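Local coordinates for protein beta-galactosidase (PDB 4OIF) that probably hydrolyses terminal non-reducing beta-D-galactose residues from beta-D-galactosides, as a zinc-containing, trimeric member of glycoside hydrolase family 42, at residues I306-R311 with I350-D355; H342-M347 with D675-R680; K399-I404 with K660-G665; K626-Q631 with I643-E648; K650-L655 with V669-L674. All blocks are in the same frame, centred on the assembly; numbering follows the deposited sequence.

Contact 1 (I306-R311 with I350-D355); sequences INDLYR and IAHGSD
The Arg311 guanidinium carries the carbonyl O of Asp308 over one face, offset toward its rim, and at its edge, in plane, Asp308 OD1 and His352 O. The His352 imidazole meets Asp308 OD1 at its own edge, in the ring plane, with carboxylate and ring planes 38° apart. His352 ND1 donates to Asp308 OD1 at 2.8 Å, nearly straight (170°). Arg311 NH1 reaches the same oxygen, Asp308 OD1, in a 2.8 Å salt bridge, and also donates to His352 O at 2.8 Å. A bend at chi3 (56°) folds the arginine back to do so, its CD 4.2 Å from Gly353 CA. Gly353, at positive phi, is the C-prime residue of the Schellman motif that ends helix 341-351. Asn307 CB packs on His352 CB at 3.5 Å. Asp308 OD2 is held by Tyr446, and Arg311 NH2 pairs with Asp457. An alanine in place of Arg311 would remove both NH1 bonds and the Asp457 pairing, and would probably loosen the tie between barrel-domain helix 296-312 and the end of helix 341-351. With two donors on OD1, Asp308 is likely to stay ionised and keep a His352 proton on ND1, while the nearby arginine would probably disfavour a charged ring.

Contact 2 (H342-M347 with D675-R680); sequences HFLSSM and DKYEVR
Helix 341-351 of the TIM-barrel domain packs its segment 342-347 against a type II beta turn, Asp675 to Glu678, and the start of strand 679-685, the backbones coming nearest at Leu344 and Tyr677 with CA atoms 6.0 Å apart. The turn leads into the last strand of the C-terminal beta domain, so the contact is a helix-on-sheet interface between two domains, carried mostly by apolar side chains.

Leu344 carries the middle of the contact. Its CG is anti to the backbone N (chi1 165°), which spreads the two methyls over different partners. CD2 lies against the Tyr677 ring obliquely, 3.6 Å from Tyr677 CD1, while CD1 meets Val679 CG2, also at 3.6 Å. Leu344 crosses both neighbours at about a right angle. Val679 points toward the helix and divides its methyls as well: CG2 goes to Leu344, and CG1 rests 3.9 Å from Met347 CB. Beyond CG, Met347 bends at chi2 and chi3 and turns away from the strand, its CE lying over one face of the Phe343 ring. Phe343 offers Val679 its edge.

Tyr677 has positive phi (66°), as the third residue of a type II turn does, and the methylene CG of Lys676 covers the centre of one ring face. The Tyr677 hydroxyl is hydrogen-bonded to Glu648, and Met644 of the neighbouring strand 638-645 touches both Leu344 and Val679. The turn is fastened from within as well: Asp675 N donates to the anti lone pair of Glu678 OE1 at 2.8 Å.

Contact 3 (K399-I404 with K660-G665); sequences KKMSGI and KDLFTG
Lys400 and Phe663 cross at about a right angle, the extended lysine running past the ring obliquely so that Lys400 CD comes 3.8 Å from Phe663 CD1. Beyond CG its torsions are all near anti, and this reach carries the ammonium to the backbone, where Lys400 NZ donates to Phe663 O at 3.2 Å, in the carbonyl plane and on a lone pair.

Met401 comes to the same ring from its edge. The sulfur sits 5.1 Å from the Phe663 ring centroid and 84° off the ring normal, an edge-on Met-aromatic contact in which Met401 SD is 3.9 Å from Phe663 CE1. The CG of Met401 turns to the preceding residue, Leu662, whose CD2 lies 3.8 Å away, the two side chains crossing nearly perpendicularly. That same Leu662 CD2 meets Ile404 CD1 obliquely, so one methyl rests against both side chains of the loop, where Met401 and Ile404 adjoin.

A water joins the backbones, donating to Lys400 O and to Leu662 O. On the other segment the turn after strand 658-661 is organised by Asp661: its OD1 accepts from the N of Phe663, an Asx turn, and from the N of Thr664. Asp661 OD2 pairs with Arg680 of the adjacent strand, which ties this turn to its sheet. Met347 and Ile350 of helix 341-351 back Met401 from the barrel side.

The contact thus joins the barrel-domain loop after helix 386-399 to the C-terminal beta domain. With Asp661 OD1 7.0 Å from Lys400 NZ, the ammonium meets a carbonyl dipole instead, an attraction probably modest beside the apolar packing.

Contact 4 (K626-Q631 with I643-E648); sequences KGVSVQ and IMNFTE
Met644 leaves strand 638-645 with its CB 3.6 Å from Ser629 O, the acceptor for its own backbone N. Its CG stays beside that carbonyl, and the bend at chi3 (-68°) brings the CE methyl back across the neighbouring strand, 3.5 Å from Ser629 OG and 4.1 Å from Gln631 CB. Ser629 and Met644 form the hydrogen-bonded pair, N to O in both directions. On the opposite face Ile643 CG2 lies alongside Val630 CG2 and Val628 CG1, all pointing the same way. Phe646 N donates to Gly627 O at 2.8 Å, almost along the C=O axis, where the strand gives way to a turn. Gly627 has positive phi, and a CB there would collide with Thr647 CG2. Asn645 OD1 grips that turn, accepting from Thr647 N at 3.0 Å, an Asx turn, and from Thr647 OG1 at 2.7 Å, while its ND2 donates to Asp675 O and Glu649 O. A leucine in place of Asn645 would lose all four bonds and would probably loosen the turn. Leu344 and Gln348 of helix 341-351 cover Met644 and Phe646. The pairing is that of an antiparallel beta hairpin, strands 628-634 and 638-645, at one side of the C-terminal beta domain's five-stranded sheet.

Contact 5 (K650-L655 with V669-L674); sequences KQAVVL and VGEIML
Six backbone hydrogen bonds make the first shell, two at each of the pairs Gln651-Leu674, Val653-Ile672 and Leu655-Gly670. The straightest is Leu655 N to Gly670 O (2.9 Å, 166°); Gln651 N to Leu674 O is weak. Between them, Glu671 CA approaches Val653 O at 3.2 Å as a CA-H...O contact. The strand axes run antiparallel at 148°. On the face of Ala652 and Val654, Met673 bends at chi2 and chi3 back over the partner strand, setting its SD 3.6 Å from Ala652 CB and its CE 3.5 Å from Gln651 N. Val654 CG2 rests 3.9 Å from Glu671 CG, whose chain runs on past Ala652. The other face, though it includes Gln651, is mostly apolar and more deeply buried: Val653 CG2 meets Leu674 CD1 obliquely at 3.7 Å. Farther out, Ile643 and Asn645 touch Leu674, Val628 packs on Gln651 and Val653, and Val622 on Val653 and Leu655. Lys650 pairs with Asp675 beyond the end of the strands. Gly670 takes positive phi at the corner where strand 667-669 gives way to strand 671-674 and the chain changes sheets. This is consistent with a two-layer, sandwich-like beta domain, the pair being the middle and an outer strand of its three-stranded sheet.

From the N terminus, contact 1 closes first, joining helix 296-312 to the end of helix 341-351 within the barrel domain. Contact 2 opens on the same helix, before contact 1 has closed, so the two cross; its loop of 327 residues ends near the C terminus and encloses contacts 3, 4 and 5. Contact 3 opens after helix 386-399, and contact 4, a hairpin, is nested inside it. Contact 5 follows contact 4 in series but crosses contact 3. Contacts 2 and 3 bind the barrel domain to the C-terminal beta domain, whose two sheets meet where contacts 4 and 5 touch; Gln631 of contact 4 also packs on His352 of contact 1.

Contact 1 (I306-R311 with I350-D355)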
# COMPACT_ATOMS: atom_id res chain seq x y z
N ILE A 306 0.01 25.49 -15.58
CA ILE A 306 0.29 26.07 -14.26
C ILE A 306 0.83 27.51 -14.34
O ILE A 306 0.45 28.37 -13.54
CB ILE A 306 1.27 25.22 -13.44
CG1 ILE A 306 0.64 23.89 -13.10
CG2 ILE A 306 1.61 25.93 -12.12
CD1 ILE A 306 -0.48 24.02 -12.07
N ASN A 307 1.69 27.77 -15.32
CA ASN A 307 2.17 29.13 -15.51
C ASN A 307 1.01 30.08 -15.74
O ASN A 307 0.98 31.16 -15.18
CB ASN A 307 3.13 29.20 -16.68
CG ASN A 307 4.50 28.67 -16.34
OD1 ASN A 307 4.86 28.51 -15.17
ND2 ASN A 307 5.29 28.41 -17.38
N ASP A 308 0.05 29.68 -16.56
CA ASP A 308 -1.05 30.56 -16.87
C ASP A 308 -1.85 30.82 -15.60
O ASP A 308 -2.29 31.95 -15.33
CB ASP A 308 -1.90 29.96 -17.98
CG ASP A 308 -1.18 29.97 -19.32
OD1 ASP A 308 -0.16 30.68 -19.45
OD2 ASP A 308 -1.62 29.26 -20.24
N LEU A 309 -2.00 29.77 -14.80
CA LEU A 309 -2.72 29.93 -13.56
C LEU A 309 -2.04 30.96 -12.66
O LEU A 309 -2.67 31.93 -12.21
CB LEU A 309 -2.84 28.57 -12.84
CG LEU A 309 -3.44 28.60 -11.43
CD1 LEU A 309 -4.86 29.16 -11.42
CD2 LEU A 309 -3.41 27.22 -10.82
N TYR A 310 -0.74 30.79 -12.42
CA TYR A 310 -0.04 31.62 -11.44
C TYR A 310 0.25 33.04 -11.94
O TYR A 310 0.33 33.98 -11.15
CB TYR A 310 1.26 30.92 -11.01
CG TYR A 310 1.00 29.74 -10.10
CD1 TYR A 310 -0.23 29.60 -9.46
CD2 TYR A 310 1.97 28.77 -9.89
CE1 TYR A 310 -0.49 28.53 -8.63
CE2 TYR A 310 1.72 27.69 -9.05
CZ TYR A 310 0.49 27.58 -8.43
OH TYR A 310 0.20 26.52 -7.60
N ARG A 311 0.40 33.20 -13.25
CA ARG A 311 0.47 34.53 -13.81
C ARG A 311 -0.86 35.21 -13.56
O ARG A 311 -0.91 36.32 -13.03
CB ARG A 311 0.77 34.50 -15.31
CG ARG A 311 1.02 35.89 -15.93
CD ARG A 311 0.84 35.85 -17.43
NE ARG A 311 -0.48 35.34 -17.77
CZ ARG A 311 -0.73 34.15 -18.29
NH1 ARG A 311 0.27 33.32 -18.56
NH2 ARG A 311 -1.99 33.80 -18.54
N ILE A 350 9.72 32.16 -19.36
CA ILE A 350 9.61 33.58 -19.70
C ILE A 350 8.40 33.85 -20.61
O ILE A 350 7.75 34.89 -20.52
CB ILE A 350 10.91 34.09 -20.38
CG1 ILE A 350 12.12 33.81 -19.49
CG2 ILE A 350 10.81 35.59 -20.74
CD1 ILE A 350 12.03 34.48 -18.13
N ALA A 351 8.09 32.91 -21.49
CA ALA A 351 7.06 33.11 -22.49
C ALA A 351 5.65 33.19 -21.87
O ALA A 351 4.77 33.87 -22.39
CB ALA A 351 7.12 32.02 -23.53
N HIS A 352 5.44 32.49 -20.76
CA HIS A 352 4.14 32.46 -20.12
C HIS A 352 4.05 33.48 -19.00
O HIS A 352 3.05 33.53 -18.29
CB HIS A 352 3.82 31.06 -19.58
CG HIS A 352 3.37 30.09 -20.62
ND1 HIS A 352 2.04 29.82 -20.87
CD2 HIS A 352 4.08 29.33 -21.49
CE1 HIS A 352 1.95 28.94 -21.85
NE2 HIS A 352 3.17 28.62 -22.24
N GLY A 353 5.08 34.32 -18.85
CA GLY A 353 4.97 35.48 -17.99
C GLY A 353 6.02 35.73 -16.91
O GLY A 353 6.01 36.78 -16.28
N SER A 354 6.93 34.79 -16.71
CA SER A 354 7.95 34.98 -15.67
C SER A 354 8.97 36.07 -16.01
O SER A 354 9.45 36.16 -17.15
CB SER A 354 8.69 33.67 -15.41
OG SER A 354 9.68 33.83 -14.42
N ASP A 355 9.30 36.90 -15.03
CA ASP A 355 10.40 37.86 -15.17
C ASP A 355 11.66 37.37 -14.46
O ASP A 355 12.54 38.16 -14.11
CB ASP A 355 10.01 39.24 -14.63
CG ASP A 355 9.13 40.01 -15.61
OD1 ASP A 355 9.10 39.64 -16.80
OD2 ASP A 355 8.48 40.99 -15.18

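Contact 2 (H342-M347 with D675-R680)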
# COMPACT_ATOMS: atom_id res chain seq x y z
N HIS A 342 17.06 22.45 -20.80
CA HIS A 342 17.07 23.48 -19.78
C HIS A 342 16.82 24.85 -20.41
O HIS A 342 15.96 25.62 -19.94
CB HIS A 342 18.37 23.50 -18.99
CG HIS A 342 18.39 24.56 -17.94
ND1 HIS A 342 17.41 24.66 -16.98
CD2 HIS A 342 19.22 25.61 -17.73
CE1 HIS A 342 17.65 25.70 -16.20
NE2 HIS A 342 18.74 26.30 -16.64
N PHE A 343 17.55 25.13 -21.48
CA PHE A 343 17.35 26.38 -22.21
C PHE A 343 15.87 26.54 -22.63
O PHE A 343 15.21 27.58 -22.38
CB PHE A 343 18.28 26.45 -23.43
CG PHE A 343 18.32 27.80 -24.05
CD1 PHE A 343 19.21 28.75 -23.60
CD2 PHE A 343 17.41 28.15 -25.04
CE1 PHE A 343 19.21 30.03 -24.13
CE2 PHE A 343 17.41 29.42 -25.58
CZ PHE A 343 18.31 30.36 -25.12
N LEU A 344 15.34 25.47 -23.23
CA LEU A 344 13.97 25.42 -23.72
C LEU A 344 12.95 25.72 -22.64
O LEU A 344 12.09 26.60 -22.81
CB LEU A 344 13.70 24.04 -24.34
CG LEU A 344 12.27 23.58 -24.63
CD1 LEU A 344 11.52 24.52 -25.57
CD2 LEU A 344 12.29 22.15 -25.18
N SER A 345 13.05 24.99 -21.52
CA SER A 345 12.13 25.17 -20.40
C SER A 345 12.22 26.58 -19.79
O SER A 345 11.20 27.17 -19.41
CB SER A 345 12.37 24.09 -19.33
OG SER A 345 13.62 24.23 -18.68
N SER A 346 13.43 27.13 -19.71
CA SER A 346 13.56 28.48 -19.18
C SER A 346 12.86 29.49 -20.09
O SER A 346 12.13 30.41 -19.61
CB SER A 346 15.04 28.84 -19.03
OG SER A 346 15.70 27.84 -18.28
N MET A 347 13.05 29.32 -21.39
CA MET A 347 12.38 30.20 -22.34
C MET A 347 10.86 30.06 -22.22
O MET A 347 10.14 31.06 -22.32
CB MET A 347 12.84 29.92 -23.77
CG MET A 347 14.31 30.22 -23.99
SD MET A 347 14.70 31.96 -23.71
CE MET A 347 16.00 31.81 -22.50
N ASP A 675 16.00 22.81 -34.78
CA ASP A 675 16.58 21.57 -34.28
C ASP A 675 15.81 21.17 -33.04
O ASP A 675 15.04 21.97 -32.49
CB ASP A 675 18.07 21.74 -33.95
CG ASP A 675 18.88 22.18 -35.15
OD1 ASP A 675 18.78 21.54 -36.23
OD2 ASP A 675 19.63 23.17 -35.02
N LYS A 676 16.02 19.93 -32.60
CA LYS A 676 15.46 19.45 -31.34
C LYS A 676 15.65 20.48 -30.23
O LYS A 676 16.75 21.02 -30.02
CB LYS A 676 16.10 18.11 -30.94
CG LYS A 676 15.55 17.52 -29.65
CD LYS A 676 16.60 16.73 -28.88
CE LYS A 676 17.15 15.58 -29.69
NZ LYS A 676 18.36 14.98 -29.06
N TYR A 677 14.54 20.78 -29.55
CA TYR A 677 14.52 21.63 -28.35
C TYR A 677 14.91 23.08 -28.63
O TYR A 677 15.08 23.87 -27.70
CB TYR A 677 15.44 21.07 -27.26
CG TYR A 677 15.00 19.74 -26.71
CD1 TYR A 677 13.69 19.29 -26.88
CD2 TYR A 677 15.88 18.93 -26.02
CE1 TYR A 677 13.28 18.07 -26.38
CE2 TYR A 677 15.48 17.71 -25.51
CZ TYR A 677 14.19 17.28 -25.69
OH TYR A 677 13.81 16.05 -25.17
N GLU A 678 15.03 23.44 -29.90
CA GLU A 678 15.44 24.78 -30.23
C GLU A 678 14.33 25.77 -29.96
O GLU A 678 13.16 25.49 -30.22
CB GLU A 678 15.87 24.90 -31.68
CG GLU A 678 16.43 26.27 -32.01
CD GLU A 678 16.84 26.39 -33.43
OE1 GLU A 678 16.81 25.36 -34.14
OE2 GLU A 678 17.20 27.51 -33.84
N VAL A 679 14.71 26.92 -29.42
CA VAL A 679 13.77 28.00 -29.23
C VAL A 679 14.20 29.15 -30.11
O VAL A 679 15.38 29.41 -30.31
CB VAL A 679 13.70 28.48 -27.76
CG1 VAL A 679 12.62 29.54 -27.60
CG2 VAL A 679 13.44 27.31 -26.82
N ARG A 680 13.22 29.84 -30.65
CA ARG A 680 13.47 31.06 -31.37
C ARG A 680 12.77 32.17 -30.62
O ARG A 680 11.59 32.07 -30.33
CB ARG A 680 12.94 30.93 -32.79
CG ARG A 680 13.91 31.38 -33.82
CD ARG A 680 15.10 30.45 -33.96
NE ARG A 680 15.83 30.85 -35.16
CZ ARG A 680 16.69 31.85 -35.19
NH1 ARG A 680 16.98 32.49 -34.06
NH2 ARG A 680 17.29 32.20 -36.31

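Contact 3 (K399-I404 with K660-G665)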
# COMPACT_ATOMS: atom_id res chain seq x y z
N LYS A 399 20.25 38.17 -20.70
CA LYS A 399 20.79 39.52 -20.75
C LYS A 399 20.30 40.30 -21.97
O LYS A 399 20.21 41.52 -21.93
CB LYS A 399 22.32 39.48 -20.71
CG LYS A 399 22.83 39.06 -19.34
CD LYS A 399 24.34 38.99 -19.24
CE LYS A 399 24.75 38.85 -17.77
NZ LYS A 399 26.21 38.63 -17.56
N LYS A 400 19.95 39.60 -23.05
CA LYS A 400 19.45 40.27 -24.24
C LYS A 400 17.94 40.44 -24.22
O LYS A 400 17.35 40.81 -25.23
CB LYS A 400 19.83 39.51 -25.52
CG LYS A 400 21.30 39.16 -25.66
CD LYS A 400 21.54 38.33 -26.91
CE LYS A 400 22.98 37.83 -27.00
NZ LYS A 400 23.20 36.99 -28.22
N MET A 401 17.31 40.18 -23.07
CA MET A 401 15.84 40.11 -23.03
C MET A 401 15.18 41.09 -22.06
O MET A 401 14.04 40.90 -21.66
CB MET A 401 15.42 38.67 -22.69
CG MET A 401 15.58 37.69 -23.85
SD MET A 401 15.50 35.95 -23.40
CE MET A 401 13.77 35.75 -22.97
N SER A 402 15.87 42.17 -21.70
CA SER A 402 15.36 43.06 -20.67
C SER A 402 14.08 43.79 -21.07
O SER A 402 13.36 44.30 -20.21
CB SER A 402 16.43 44.08 -20.29
OG SER A 402 16.86 44.79 -21.43
N GLY A 403 13.78 43.83 -22.36
CA GLY A 403 12.57 44.49 -22.84
C GLY A 403 11.31 43.71 -22.54
O GLY A 403 10.20 44.25 -22.52
N ILE A 404 11.48 42.41 -22.29
CA ILE A 404 10.37 41.56 -21.95
C ILE A 404 9.93 41.80 -20.49
O ILE A 404 8.76 41.62 -20.12
CB ILE A 404 10.74 40.10 -22.20
CG1 ILE A 404 11.13 39.92 -23.67
CG2 ILE A 404 9.59 39.17 -21.84
CD1 ILE A 404 11.96 38.67 -23.95
N LYS A 660 12.09 40.10 -36.06
CA LYS A 660 13.52 40.27 -35.84
C LYS A 660 13.98 39.39 -34.70
O LYS A 660 13.43 39.43 -33.60
CB LYS A 660 13.85 41.74 -35.56
CG LYS A 660 13.47 42.71 -36.71
CD LYS A 660 11.99 43.15 -36.65
CE LYS A 660 11.51 43.81 -37.94
NZ LYS A 660 10.02 43.85 -37.98
N ASP A 661 14.99 38.57 -34.97
CA ASP A 661 15.56 37.70 -33.95
C ASP A 661 16.16 38.51 -32.79
O ASP A 661 17.14 39.23 -32.95
CB ASP A 661 16.61 36.79 -34.57
CG ASP A 661 17.23 35.84 -33.56
OD1 ASP A 661 17.72 36.30 -32.50
OD2 ASP A 661 17.25 34.63 -33.83
N LEU A 662 15.60 38.33 -31.60
CA LEU A 662 15.97 39.12 -30.44
C LEU A 662 17.43 38.92 -30.03
O LEU A 662 18.02 39.80 -29.40
CB LEU A 662 15.05 38.79 -29.27
CG LEU A 662 14.92 39.84 -28.19
CD1 LEU A 662 14.23 41.07 -28.76
CD2 LEU A 662 14.14 39.28 -27.02
N PHE A 663 18.01 37.78 -30.39
CA PHE A 663 19.40 37.48 -30.05
C PHE A 663 20.44 37.94 -31.08
O PHE A 663 21.57 38.25 -30.73
CB PHE A 663 19.58 35.98 -29.84
CG PHE A 663 18.72 35.42 -28.76
CD1 PHE A 663 18.46 36.14 -27.61
CD2 PHE A 663 18.17 34.16 -28.89
CE1 PHE A 663 17.67 35.62 -26.61
CE2 PHE A 663 17.37 33.63 -27.89
CZ PHE A 663 17.13 34.37 -26.74
N THR A 664 20.05 37.98 -32.36
CA THR A 664 21.01 38.26 -33.42
C THR A 664 20.70 39.53 -34.20
O THR A 664 21.53 40.03 -34.94
CB THR A 664 21.08 37.13 -34.44
OG1 THR A 664 19.89 37.14 -35.24
CG2 THR A 664 21.23 35.79 -33.74
N GLY A 665 19.48 40.03 -34.04
CA GLY A 665 19.06 41.20 -34.79
C GLY A 665 18.60 40.88 -36.20
O GLY A 665 17.97 41.71 -36.85
O HOH W 1 18.15 41.78 -27.99

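Contact 4 (K626-Q631 with I643-E648)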
# COMPACT_ATOMS: atom_id res chain seq x y z
N LYS A 626 2.39 19.67 -34.42
CA LYS A 626 2.14 19.45 -33.00
C LYS A 626 3.44 19.33 -32.20
O LYS A 626 4.37 18.65 -32.62
CB LYS A 626 1.27 18.21 -32.80
CG LYS A 626 -0.19 18.45 -33.12
CD LYS A 626 -1.04 17.23 -32.87
CE LYS A 626 -2.50 17.59 -33.02
NZ LYS A 626 -2.67 18.67 -34.03
N GLY A 627 3.49 19.99 -31.05
CA GLY A 627 4.65 19.89 -30.19
C GLY A 627 5.54 21.11 -30.32
O GLY A 627 6.56 21.24 -29.64
N VAL A 628 5.17 21.99 -31.24
CA VAL A 628 5.77 23.30 -31.30
C VAL A 628 4.82 24.27 -30.64
O VAL A 628 3.68 24.40 -31.07
CB VAL A 628 6.05 23.76 -32.72
CG1 VAL A 628 6.48 25.23 -32.74
CG2 VAL A 628 7.10 22.90 -33.33
N SER A 629 5.29 24.93 -29.60
CA SER A 629 4.48 25.87 -28.86
C SER A 629 4.89 27.28 -29.21
O SER A 629 6.07 27.62 -29.19
CB SER A 629 4.62 25.62 -27.35
OG SER A 629 3.90 26.59 -26.60
N VAL A 630 3.92 28.12 -29.56
CA VAL A 630 4.22 29.51 -29.79
C VAL A 630 3.48 30.33 -28.75
O VAL A 630 2.27 30.22 -28.63
CB VAL A 630 3.82 29.97 -31.22
CG1 VAL A 630 4.07 31.45 -31.39
CG2 VAL A 630 4.59 29.16 -32.28
N GLN A 631 4.22 31.13 -27.99
CA GLN A 631 3.61 31.91 -26.91
C GLN A 631 4.20 33.30 -26.90
O GLN A 631 5.38 33.45 -27.16
CB GLN A 631 3.83 31.24 -25.55
CG GLN A 631 3.02 29.97 -25.33
CD GLN A 631 1.54 30.25 -25.23
OE1 GLN A 631 1.12 31.31 -24.74
NE2 GLN A 631 0.74 29.31 -25.70
N ILE A 643 9.01 30.86 -30.07
CA ILE A 643 8.71 29.67 -30.87
C ILE A 643 9.54 28.50 -30.33
O ILE A 643 10.75 28.43 -30.52
CB ILE A 643 9.00 29.91 -32.35
CG1 ILE A 643 8.38 31.24 -32.81
CG2 ILE A 643 8.48 28.74 -33.18
CD1 ILE A 643 8.72 31.65 -34.26
N MET A 644 8.86 27.57 -29.67
CA MET A 644 9.53 26.54 -28.88
C MET A 644 9.28 25.12 -29.39
O MET A 644 8.14 24.67 -29.49
CB MET A 644 9.08 26.67 -27.41
CG MET A 644 9.35 28.05 -26.83
SD MET A 644 8.51 28.36 -25.27
CE MET A 644 6.80 28.41 -25.76
N ASN A 645 10.35 24.42 -29.72
CA ASN A 645 10.21 23.05 -30.20
C ASN A 645 10.25 22.05 -29.05
O ASN A 645 11.32 21.63 -28.62
CB ASN A 645 11.31 22.73 -31.22
CG ASN A 645 11.17 21.34 -31.81
OD1 ASN A 645 10.21 20.61 -31.53
ND2 ASN A 645 12.14 20.96 -32.64
N PHE A 646 9.08 21.66 -28.55
CA PHE A 646 9.02 20.67 -27.48
C PHE A 646 8.96 19.23 -28.03
O PHE A 646 8.23 18.40 -27.50
CB PHE A 646 7.83 20.95 -26.56
CG PHE A 646 8.06 22.06 -25.56
CD1 PHE A 646 8.92 21.87 -24.48
CD2 PHE A 646 7.42 23.29 -25.69
CE1 PHE A 646 9.13 22.89 -23.54
CE2 PHE A 646 7.63 24.31 -24.77
CZ PHE A 646 8.50 24.11 -23.68
N THR A 647 9.73 18.96 -29.09
CA THR A 647 9.80 17.60 -29.64
C THR A 647 11.25 17.22 -29.83
O THR A 647 12.13 18.07 -29.82
CB THR A 647 9.09 17.47 -31.00
OG1 THR A 647 9.96 17.92 -32.03
CG2 THR A 647 7.79 18.28 -31.04
N GLU A 648 11.49 15.93 -30.06
CA GLU A 648 12.85 15.43 -30.18
C GLU A 648 13.31 15.32 -31.64
O GLU A 648 14.21 14.54 -31.96
CB GLU A 648 13.00 14.08 -29.48
CG GLU A 648 13.12 14.16 -27.97
CD GLU A 648 11.79 14.42 -27.28
OE1 GLU A 648 10.74 13.92 -27.77
OE2 GLU A 648 11.78 15.14 -26.26

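Contact 5 (K650-L655 with V669-L674)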
# COMPACT_ATOMS: atom_id res chain seq x y z
N LYS A 650 13.67 17.50 -35.81
CA LYS A 650 13.70 18.72 -36.59
C LYS A 650 12.28 19.13 -36.91
O LYS A 650 11.36 18.30 -37.01
CB LYS A 650 14.51 18.52 -37.87
CG LYS A 650 16.02 18.55 -37.64
CD LYS A 650 16.78 18.44 -38.96
CE LYS A 650 18.21 17.97 -38.72
NZ LYS A 650 18.88 18.84 -37.73
N GLN A 651 12.08 20.43 -37.08
CA GLN A 651 10.74 20.96 -37.11
C GLN A 651 10.62 22.21 -37.98
O GLN A 651 11.20 23.25 -37.69
CB GLN A 651 10.31 21.24 -35.68
CG GLN A 651 8.84 21.14 -35.49
CD GLN A 651 8.30 19.74 -35.66
OE1 GLN A 651 7.47 19.50 -36.53
NE2 GLN A 651 8.74 18.81 -34.81
N ALA A 652 9.86 22.09 -39.07
CA ALA A 652 9.68 23.20 -40.00
C ALA A 652 8.57 24.12 -39.52
O ALA A 652 7.47 23.68 -39.20
CB ALA A 652 9.38 22.70 -41.41
N VAL A 653 8.86 25.40 -39.50
CA VAL A 653 8.00 26.38 -38.89
C VAL A 653 7.88 27.48 -39.94
O VAL A 653 8.78 27.65 -40.73
CB VAL A 653 8.61 26.84 -37.53
CG1 VAL A 653 8.58 28.33 -37.35
CG2 VAL A 653 7.98 26.06 -36.36
N VAL A 654 6.75 28.19 -40.01
CA VAL A 654 6.62 29.22 -41.04
C VAL A 654 6.02 30.51 -40.49
O VAL A 654 4.91 30.52 -39.96
CB VAL A 654 5.76 28.74 -42.24
CG1 VAL A 654 5.72 29.80 -43.33
CG2 VAL A 654 6.29 27.45 -42.82
N LEU A 655 6.77 31.61 -40.64
CA LEU A 655 6.32 32.94 -40.26
C LEU A 655 5.76 33.65 -41.49
O LEU A 655 6.43 33.69 -42.52
CB LEU A 655 7.49 33.74 -39.69
CG LEU A 655 8.01 33.43 -38.29
CD1 LEU A 655 9.49 33.69 -38.22
CD2 LEU A 655 7.29 34.30 -37.29
N VAL A 669 11.73 35.68 -42.01
CA VAL A 669 10.38 35.54 -42.52
C VAL A 669 10.34 34.26 -43.33
O VAL A 669 11.38 33.79 -43.81
CB VAL A 669 9.94 36.73 -43.38
CG1 VAL A 669 10.60 36.67 -44.75
CG2 VAL A 669 8.43 36.77 -43.51
N GLY A 670 9.15 33.67 -43.48
CA GLY A 670 9.02 32.43 -44.22
C GLY A 670 9.41 31.23 -43.37
O GLY A 670 9.22 31.23 -42.16
N GLU A 671 9.97 30.21 -44.01
CA GLU A 671 10.23 28.98 -43.30
C GLU A 671 11.51 29.04 -42.48
O GLU A 671 12.49 29.67 -42.88
CB GLU A 671 10.28 27.79 -44.26
CG GLU A 671 9.95 26.47 -43.57
CD GLU A 671 10.22 25.26 -44.45
OE1 GLU A 671 9.25 24.69 -44.99
OE2 GLU A 671 11.41 24.88 -44.59
N ILE A 672 11.48 28.39 -41.33
CA ILE A 672 12.60 28.28 -40.41
C ILE A 672 12.66 26.84 -39.93
O ILE A 672 11.63 26.27 -39.57
CB ILE A 672 12.43 29.20 -39.20
CG1 ILE A 672 12.44 30.67 -39.63
CG2 ILE A 672 13.49 28.91 -38.14
CD1 ILE A 672 13.70 31.07 -40.37
N MET A 673 13.85 26.23 -39.94
CA MET A 673 14.01 24.91 -39.34
C MET A 673 14.42 25.03 -37.88
O MET A 673 15.26 25.85 -37.53
CB MET A 673 15.03 24.07 -40.10
CG MET A 673 14.58 23.57 -41.47
SD MET A 673 13.02 22.65 -41.49
CE MET A 673 13.33 21.39 -40.25
N LEU A 674 13.81 24.22 -37.03
CA LEU A 674 14.17 24.17 -35.62
C LEU A 674 14.79 22.81 -35.33
O LEU A 674 14.19 21.78 -35.61
CB LEU A 674 12.94 24.40 -34.74
CG LEU A 674 12.17 25.72 -34.93
CD1 LEU A 674 10.87 25.73 -34.14
CD2 LEU A 674 13.02 26.89 -34.52